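Local coordinates for putative membrane anchored protein (Corynebacterium diphtheriae, PDB 3LSO) that is of unknown function but is probably anchored in the membrane of the bacterium, its modelled part an elongated, all-beta chain, at residues B[88-98]-B[154-165]; B[319-330]-B[407-418]. All coordinates share one frame; numbering follows the deposited sequence.

Contact 1. Residues B[88-98]-B[154-165]; sequences KLTKSSIRINV and FIPEKTILTNTA
Arg95 reaches over the irregular bend of 154-165, where its guanidinium meets the backbone of Thr159. NH1 donates to Thr159 O at 3.1 Å, with an N-H...O angle of 163° and the oxygen almost in the guanidinium plane. The bend of the arginine chain at chi3 turns the group down to this carbonyl. In the same plane a water accepts from Arg95 NH1 at 2.9 Å; it also accepts from Thr159 N and donates to Glu157 OE1, so the carboxylate is joined to the arginine mainly through water, the direct salt bridge being long, 3.9 Å from NH1 to OE1. At the far end, Thr164 O takes three donors, Thr90 N, Thr90 OG1 and Lys91 N. The two residues facing one make a classic beta bulge, and Thr90 OG1 approaches from well above the carbonyl plane. Beyond Arg95, Val98 CG1 makes a CH-pi contact over one face of Phe154, 3.9 Å from the ring centroid. Between these ends strand 91-97 runs antiparallel to strand 160-165, their axes 174° apart, whereas its angle to strand 154-157 is 136°. Strand 117-129 pairs with the other edge of 88-98, and strand 170-177 with 150-167; Ile96 and Ile160 pack against Phe53 and Phe49 of strand 41-54.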
# COMPACT_ATOMS: atom_id res chain seq x y z
N LYS B 88 37.28 30.14 28.00
CA LYS B 88 35.93 29.59 27.91
C LYS B 88 35.27 30.00 26.61
O LYS B 88 35.65 31.01 26.03
CB LYS B 88 35.07 30.11 29.06
CG LYS B 88 35.44 29.58 30.41
CD LYS B 88 34.35 29.91 31.43
CE LYS B 88 34.91 29.83 32.86
NZ LYS B 88 33.84 29.94 33.89
N LEU B 89 34.29 29.23 26.16
CA LEU B 89 33.45 29.65 25.04
C LEU B 89 32.19 30.27 25.57
O LEU B 89 31.43 29.62 26.29
CB LEU B 89 33.08 28.46 24.16
CG LEU B 89 34.16 27.71 23.39
CD1 LEU B 89 33.55 26.52 22.69
CD2 LEU B 89 34.85 28.63 22.41
N THR B 90 31.96 31.52 25.22
CA THR B 90 30.77 32.22 25.66
C THR B 90 29.62 31.97 24.69
O THR B 90 28.47 31.79 25.10
CB THR B 90 31.04 33.72 25.82
OG1 THR B 90 31.48 34.26 24.57
CG2 THR B 90 32.12 33.96 26.83
N LYS B 91 29.94 31.94 23.39
CA LYS B 91 28.99 31.68 22.31
C LYS B 91 29.60 30.64 21.38
O LYS B 91 30.81 30.56 21.25
CB LYS B 91 28.75 32.95 21.49
CG LYS B 91 28.00 34.06 22.20
CD LYS B 91 28.12 35.37 21.40
CE LYS B 91 27.23 36.47 22.00
NZ LYS B 91 25.77 36.10 21.88
N SER B 92 28.76 29.84 20.72
CA SER B 92 29.22 29.06 19.57
C SER B 92 28.05 28.62 18.69
O SER B 92 26.91 28.52 19.16
CB SER B 92 30.08 27.87 19.98
OG SER B 92 29.38 26.98 20.79
N SER B 93 28.33 28.37 17.42
CA SER B 93 27.30 28.17 16.43
C SER B 93 27.77 27.21 15.36
O SER B 93 28.72 27.52 14.64
CB SER B 93 26.95 29.51 15.77
OG SER B 93 25.61 29.90 16.02
N ILE B 94 27.12 26.06 15.24
CA ILE B 94 27.36 25.14 14.12
C ILE B 94 26.23 25.35 13.14
O ILE B 94 25.06 25.31 13.53
CB ILE B 94 27.35 23.70 14.57
CG1 ILE B 94 28.38 23.51 15.67
CG2 ILE B 94 27.65 22.77 13.39
CD1 ILE B 94 28.04 22.39 16.62
N ARG B 95 26.56 25.57 11.88
CA ARG B 95 25.55 25.95 10.92
C ARG B 95 25.49 24.95 9.79
O ARG B 95 26.48 24.70 9.08
CB ARG B 95 25.84 27.35 10.42
CG ARG B 95 25.99 28.31 11.58
CD ARG B 95 26.36 29.67 11.14
NE ARG B 95 25.24 30.35 10.49
CZ ARG B 95 25.22 30.65 9.20
NH1 ARG B 95 26.26 30.32 8.41
NH2 ARG B 95 24.16 31.27 8.69
N ILE B 96 24.31 24.35 9.65
CA ILE B 96 24.11 23.32 8.65
C ILE B 96 23.03 23.85 7.75
O ILE B 96 22.07 24.46 8.23
CB ILE B 96 23.65 21.98 9.30
CG1 ILE B 96 24.62 21.50 10.39
CG2 ILE B 96 23.42 20.89 8.26
CD1 ILE B 96 26.05 21.41 9.97
N ASN B 97 23.20 23.66 6.45
CA ASN B 97 22.14 23.92 5.49
C ASN B 97 21.19 22.73 5.51
O ASN B 97 21.60 21.61 5.22
CB ASN B 97 22.72 24.11 4.08
CG ASN B 97 21.71 24.68 3.09
OD1 ASN B 97 20.50 24.56 3.25
ND2 ASN B 97 22.23 25.29 2.04
N VAL B 98 19.93 22.98 5.87
CA VAL B 98 18.95 21.89 5.90
C VAL B 98 17.85 22.04 4.87
O VAL B 98 17.02 21.16 4.75
CB VAL B 98 18.32 21.69 7.30
CG1 VAL B 98 19.38 21.30 8.31
CG2 VAL B 98 17.55 22.94 7.73
N PHE B 154 21.35 17.61 3.63
CA PHE B 154 22.07 18.37 4.64
C PHE B 154 23.49 18.74 4.22
O PHE B 154 24.45 18.01 4.51
CB PHE B 154 22.06 17.63 5.99
CG PHE B 154 20.70 17.57 6.67
CD1 PHE B 154 19.60 18.26 6.16
CD2 PHE B 154 20.54 16.83 7.84
CE1 PHE B 154 18.36 18.19 6.79
CE2 PHE B 154 19.31 16.76 8.48
CZ PHE B 154 18.22 17.44 7.96
N ILE B 155 23.62 19.88 3.53
CA ILE B 155 24.90 20.47 3.14
C ILE B 155 25.46 21.22 4.34
O ILE B 155 24.70 21.68 5.17
CB ILE B 155 24.69 21.49 1.99
CG1 ILE B 155 23.77 20.94 0.90
CG2 ILE B 155 26.03 21.96 1.39
CD1 ILE B 155 24.20 19.59 0.32
N PRO B 156 26.80 21.33 4.45
CA PRO B 156 27.32 22.35 5.39
C PRO B 156 27.06 23.77 4.89
O PRO B 156 26.84 23.97 3.70
CB PRO B 156 28.83 22.06 5.45
CG PRO B 156 29.13 21.22 4.25
CD PRO B 156 27.87 20.45 3.94
N GLU B 157 27.07 24.73 5.80
CA GLU B 157 26.98 26.14 5.42
C GLU B 157 28.38 26.65 5.13
O GLU B 157 29.35 26.18 5.70
CB GLU B 157 26.30 26.96 6.52
CG GLU B 157 24.76 27.16 6.32
CD GLU B 157 24.42 28.16 5.21
OE1 GLU B 157 25.30 28.99 4.84
OE2 GLU B 157 23.28 28.14 4.70
N LYS B 158 28.48 27.61 4.21
CA LYS B 158 29.77 28.21 3.88
C LYS B 158 30.53 28.61 5.16
O LYS B 158 31.73 28.34 5.28
CB LYS B 158 29.58 29.39 2.91
CG LYS B 158 30.88 30.09 2.45
CD LYS B 158 31.55 29.35 1.28
CE LYS B 158 32.94 29.93 0.96
NZ LYS B 158 32.90 30.91 -0.16
N THR B 159 29.83 29.25 6.10
CA THR B 159 30.38 29.52 7.43
C THR B 159 29.87 28.48 8.40
O THR B 159 28.83 28.65 9.05
CB THR B 159 30.03 30.95 7.94
OG1 THR B 159 30.44 31.92 6.96
CG2 THR B 159 30.74 31.24 9.26
N ILE B 160 30.61 27.40 8.49
CA ILE B 160 30.16 26.21 9.20
C ILE B 160 30.19 26.40 10.71
O ILE B 160 29.45 25.75 11.44
CB ILE B 160 30.98 24.95 8.78
CG1 ILE B 160 30.66 23.76 9.67
CG2 ILE B 160 32.45 25.21 8.83
CD1 ILE B 160 29.48 22.99 9.20
N LEU B 161 31.03 27.30 11.19
CA LEU B 161 31.27 27.37 12.62
C LEU B 161 31.71 28.76 13.04
O LEU B 161 32.60 29.35 12.41
CB LEU B 161 32.31 26.32 13.00
CG LEU B 161 32.52 25.93 14.45
CD1 LEU B 161 32.84 24.44 14.51
CD2 LEU B 161 33.64 26.76 15.09
N THR B 162 31.08 29.29 14.09
CA THR B 162 31.51 30.53 14.72
C THR B 162 31.47 30.31 16.21
O THR B 162 30.56 29.65 16.72
CB THR B 162 30.57 31.72 14.46
OG1 THR B 162 29.35 31.52 15.19
CG2 THR B 162 30.28 31.94 12.97
N ASN B 163 32.46 30.86 16.91
CA ASN B 163 32.40 30.87 18.36
C ASN B 163 32.93 32.19 18.87
O ASN B 163 33.46 33.00 18.10
CB ASN B 163 33.15 29.68 18.97
CG ASN B 163 34.64 29.88 18.97
OD1 ASN B 163 35.29 29.86 17.92
ND2 ASN B 163 35.20 30.10 20.15
N THR B 164 32.75 32.39 20.17
CA THR B 164 33.26 33.55 20.89
C THR B 164 33.83 33.08 22.20
O THR B 164 33.15 32.43 22.99
CB THR B 164 32.18 34.62 21.08
OG1 THR B 164 31.79 35.09 19.78
CG2 THR B 164 32.69 35.78 21.92
N ALA B 165 35.09 33.41 22.41
CA ALA B 165 35.84 32.91 23.53
C ALA B 165 36.24 34.05 24.44
O ALA B 165 36.65 35.12 23.98
CB ALA B 165 37.08 32.17 23.06
O HOH W 1 27.34 30.83 5.73

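Contact 2. Residues B[319-330]-B[407-418]; sequences GEKVSVSASLLP and TSPQTVSAEFEI
Val324 and Phe416 meet in the apolar centre, crossing at about a right angle, with Val324 CG2 3.9 Å from Phe416 CD1. With CG1 of Val324 anti to the backbone N (chi1 172°), the other branch, CG2, lies anti to the carbonyl carbon and beside the ring. Val322 CG2 packs on Phe416 CB at 4.0 Å, and the same valine meets the tip of Ile418 at CD1. Ala326, Val412 and Leu328 continue this buried face, which strands 335-343 and 425-435 cover: Phe429 touches Val322 and Val324, and its ring meets that of Phe416 with planes at about 40°.

The backbones between the side chains are regularly paired. Val322 with Phe416, Val324 with Ala414, Ala326 with Val412 and Leu328 with Gln410 are hydrogen-bonded pairs, each exchanging two N-H...O bonds; Val324 N to Ala414 O, 3.0 Å, is nearly straight at 178°.

On the opposite face the side chains are mostly polar. Ser327 OG and Thr411 OG1 share a hydrogen bond of 2.7 Å, in which either may donate, while the methyl CG2 of Thr411 lies 3.4 Å from Ser325 OG. Further along, the aliphatic parts of Lys321 and Glu417 run side by side, their CG atoms 4.1 Å apart; Lys321 NZ remains 5.3 Å from Glu417 OE2, so the charged ends are not in contact and any attraction between them is probably weak.

One apolar face packed on a second layer and one polar face, on the two central strands of a four-stranded antiparallel sheet, are characteristic of a beta sandwich.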
# COMPACT_ATOMS: atom_id res chain seq x y z
N GLY B 319 -20.93 -10.59 -27.85
CA GLY B 319 -21.03 -11.10 -29.21
C GLY B 319 -20.10 -12.29 -29.42
O GLY B 319 -20.34 -13.16 -30.26
N GLU B 320 -19.10 -12.37 -28.57
CA GLU B 320 -17.86 -13.05 -28.85
C GLU B 320 -17.87 -14.52 -28.38
O GLU B 320 -18.62 -14.87 -27.49
CB GLU B 320 -16.84 -12.18 -28.13
CG GLU B 320 -15.45 -12.65 -27.84
CD GLU B 320 -14.57 -11.48 -27.39
OE1 GLU B 320 -14.96 -10.30 -27.63
OE2 GLU B 320 -13.50 -11.72 -26.78
N LYS B 321 -17.08 -15.39 -29.01
CA LYS B 321 -17.03 -16.83 -28.67
C LYS B 321 -15.93 -16.98 -27.63
O LYS B 321 -14.96 -16.25 -27.69
CB LYS B 321 -16.75 -17.71 -29.90
CG LYS B 321 -17.98 -18.00 -30.82
CD LYS B 321 -17.64 -18.70 -32.18
CE LYS B 321 -18.89 -19.39 -32.82
NZ LYS B 321 -18.95 -19.38 -34.34
N VAL B 322 -16.11 -17.85 -26.65
CA VAL B 322 -15.05 -18.11 -25.66
C VAL B 322 -14.89 -19.60 -25.39
O VAL B 322 -15.83 -20.37 -25.55
CB VAL B 322 -15.30 -17.42 -24.30
CG1 VAL B 322 -15.47 -15.92 -24.46
CG2 VAL B 322 -16.50 -18.04 -23.56
N SER B 323 -13.70 -20.00 -24.96
CA SER B 323 -13.47 -21.39 -24.65
C SER B 323 -13.16 -21.49 -23.17
O SER B 323 -12.37 -20.71 -22.62
CB SER B 323 -12.31 -21.90 -25.45
OG SER B 323 -11.13 -21.29 -24.95
N VAL B 324 -13.79 -22.45 -22.52
CA VAL B 324 -13.74 -22.56 -21.09
C VAL B 324 -13.30 -23.96 -20.74
O VAL B 324 -13.60 -24.92 -21.44
CB VAL B 324 -15.14 -22.31 -20.47
CG1 VAL B 324 -15.13 -22.61 -19.02
CG2 VAL B 324 -15.55 -20.88 -20.69
N SER B 325 -12.59 -24.07 -19.63
CA SER B 325 -12.18 -25.35 -19.12
C SER B 325 -12.50 -25.33 -17.64
O SER B 325 -12.38 -24.29 -16.98
CB SER B 325 -10.68 -25.49 -19.33
OG SER B 325 -10.24 -26.76 -18.92
N ALA B 326 -12.91 -26.46 -17.09
CA ALA B 326 -13.18 -26.54 -15.63
C ALA B 326 -12.68 -27.87 -15.09
O ALA B 326 -12.97 -28.92 -15.67
CB ALA B 326 -14.63 -26.37 -15.34
N SER B 327 -11.91 -27.83 -14.00
CA SER B 327 -11.30 -29.03 -13.49
C SER B 327 -11.75 -29.28 -12.06
O SER B 327 -11.70 -28.37 -11.24
CB SER B 327 -9.79 -28.87 -13.48
OG SER B 327 -9.22 -28.98 -14.76
N LEU B 328 -12.14 -30.49 -11.73
CA LEU B 328 -12.29 -30.88 -10.33
C LEU B 328 -11.00 -31.54 -9.88
O LEU B 328 -10.49 -32.43 -10.56
CB LEU B 328 -13.43 -31.86 -10.19
CG LEU B 328 -13.77 -32.53 -8.86
CD1 LEU B 328 -14.96 -33.38 -9.15
CD2 LEU B 328 -12.63 -33.43 -8.32
N LEU B 329 -10.48 -31.13 -8.73
CA LEU B 329 -9.20 -31.59 -8.25
C LEU B 329 -9.38 -32.52 -7.05
O LEU B 329 -9.60 -32.05 -5.95
CB LEU B 329 -8.35 -30.37 -7.87
CG LEU B 329 -8.24 -29.28 -8.94
CD1 LEU B 329 -7.62 -28.01 -8.38
CD2 LEU B 329 -7.48 -29.75 -10.21
N PRO B 330 -9.29 -33.85 -7.26
CA PRO B 330 -9.59 -34.77 -6.18
C PRO B 330 -8.77 -34.43 -4.99
O PRO B 330 -7.61 -34.03 -5.13
CB PRO B 330 -9.11 -36.12 -6.72
CG PRO B 330 -9.22 -36.00 -8.11
CD PRO B 330 -8.89 -34.58 -8.46
N THR B 407 -5.25 -38.60 -8.16
CA THR B 407 -5.64 -37.21 -7.87
C THR B 407 -5.44 -36.23 -9.04
O THR B 407 -5.35 -35.02 -8.82
CB THR B 407 -4.88 -36.63 -6.67
OG1 THR B 407 -3.49 -36.58 -7.01
CG2 THR B 407 -5.06 -37.48 -5.44
N SER B 408 -5.37 -36.73 -10.27
CA SER B 408 -5.13 -35.81 -11.37
C SER B 408 -6.47 -35.20 -11.82
O SER B 408 -7.52 -35.86 -11.79
CB SER B 408 -4.38 -36.51 -12.50
OG SER B 408 -5.26 -37.30 -13.26
N PRO B 409 -6.44 -33.91 -12.24
CA PRO B 409 -7.68 -33.17 -12.51
C PRO B 409 -8.65 -33.94 -13.39
O PRO B 409 -8.22 -34.55 -14.36
CB PRO B 409 -7.18 -31.96 -13.28
CG PRO B 409 -5.77 -31.77 -12.86
CD PRO B 409 -5.25 -33.15 -12.66
N GLN B 410 -9.94 -33.89 -13.03
CA GLN B 410 -11.04 -34.37 -13.88
C GLN B 410 -11.63 -33.16 -14.62
O GLN B 410 -12.26 -32.31 -14.02
CB GLN B 410 -12.12 -35.05 -13.05
CG GLN B 410 -11.64 -36.07 -12.00
CD GLN B 410 -10.95 -37.29 -12.59
OE1 GLN B 410 -9.73 -37.36 -12.64
NE2 GLN B 410 -11.73 -38.25 -13.04
N THR B 411 -11.44 -33.06 -15.93
CA THR B 411 -11.69 -31.82 -16.64
C THR B 411 -12.79 -31.93 -17.70
O THR B 411 -12.83 -32.86 -18.50
CB THR B 411 -10.39 -31.32 -17.28
OG1 THR B 411 -9.40 -31.17 -16.27
CG2 THR B 411 -10.58 -30.00 -17.97
N VAL B 412 -13.68 -30.96 -17.72
CA VAL B 412 -14.54 -30.81 -18.86
C VAL B 412 -14.22 -29.44 -19.51
O VAL B 412 -13.98 -28.45 -18.82
CB VAL B 412 -15.97 -30.96 -18.41
CG1 VAL B 412 -16.16 -30.27 -17.11
CG2 VAL B 412 -16.91 -30.39 -19.44
N SER B 413 -14.15 -29.41 -20.84
CA SER B 413 -13.97 -28.16 -21.57
C SER B 413 -14.95 -28.03 -22.72
O SER B 413 -15.45 -29.03 -23.25
CB SER B 413 -12.54 -28.01 -22.08
OG SER B 413 -12.17 -29.05 -22.96
N ALA B 414 -15.26 -26.80 -23.07
CA ALA B 414 -16.26 -26.60 -24.11
C ALA B 414 -16.16 -25.19 -24.63
O ALA B 414 -15.35 -24.41 -24.14
CB ALA B 414 -17.66 -26.87 -23.56
N GLU B 415 -16.99 -24.85 -25.61
CA GLU B 415 -16.99 -23.49 -26.10
C GLU B 415 -18.34 -22.89 -26.01
O GLU B 415 -19.34 -23.57 -26.24
CB GLU B 415 -16.49 -23.42 -27.53
CG GLU B 415 -15.04 -23.78 -27.61
CD GLU B 415 -14.45 -23.51 -28.99
OE1 GLU B 415 -15.09 -22.77 -29.79
OE2 GLU B 415 -13.34 -24.05 -29.25
N PHE B 416 -18.34 -21.60 -25.71
CA PHE B 416 -19.54 -20.83 -25.46
C PHE B 416 -19.62 -19.55 -26.24
O PHE B 416 -18.61 -18.99 -26.68
CB PHE B 416 -19.63 -20.52 -23.99
CG PHE B 416 -19.77 -21.72 -23.17
CD1 PHE B 416 -18.66 -22.31 -22.59
CD2 PHE B 416 -21.01 -22.33 -23.02
CE1 PHE B 416 -18.78 -23.45 -21.84
CE2 PHE B 416 -21.14 -23.50 -22.26
CZ PHE B 416 -20.01 -24.05 -21.68
N GLU B 417 -20.84 -19.06 -26.35
CA GLU B 417 -21.18 -17.92 -27.18
C GLU B 417 -21.77 -16.85 -26.27
O GLU B 417 -22.76 -17.11 -25.58
CB GLU B 417 -22.23 -18.39 -28.17
CG GLU B 417 -21.85 -18.14 -29.58
CD GLU B 417 -22.85 -18.69 -30.61
OE1 GLU B 417 -23.26 -19.87 -30.51
OE2 GLU B 417 -23.18 -17.93 -31.56
N ILE B 418 -21.15 -15.68 -26.22
CA ILE B 418 -21.65 -14.57 -25.41
C ILE B 418 -22.61 -13.67 -26.22
O ILE B 418 -22.19 -13.03 -27.17
CB ILE B 418 -20.50 -13.66 -24.90
CG1 ILE B 418 -19.26 -14.47 -24.47
CG2 ILE B 418 -20.98 -12.74 -23.78
CD1 ILE B 418 -19.35 -15.19 -23.13

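Contact 1 and contact 2 occupy separate parts of an elongated chain, with a radius of gyration of 37 Å. Their centres are 75 Å apart and their nearest atoms about 55 Å, on opposite sides of the chain's centre, so neither can touch the other. They also follow in series: 88-98 with 154-165 closes before 319-330 with 407-418 opens, and a five-stranded mixed sheet is formed by the sequence between them. Both join antiparallel strands distant in sequence, but contact 1, within the DIP2116-like N-terminal domain, is broken by a bulge and a corner, whereas contact 2 keeps an unshifted register from Lys321 to Leu328.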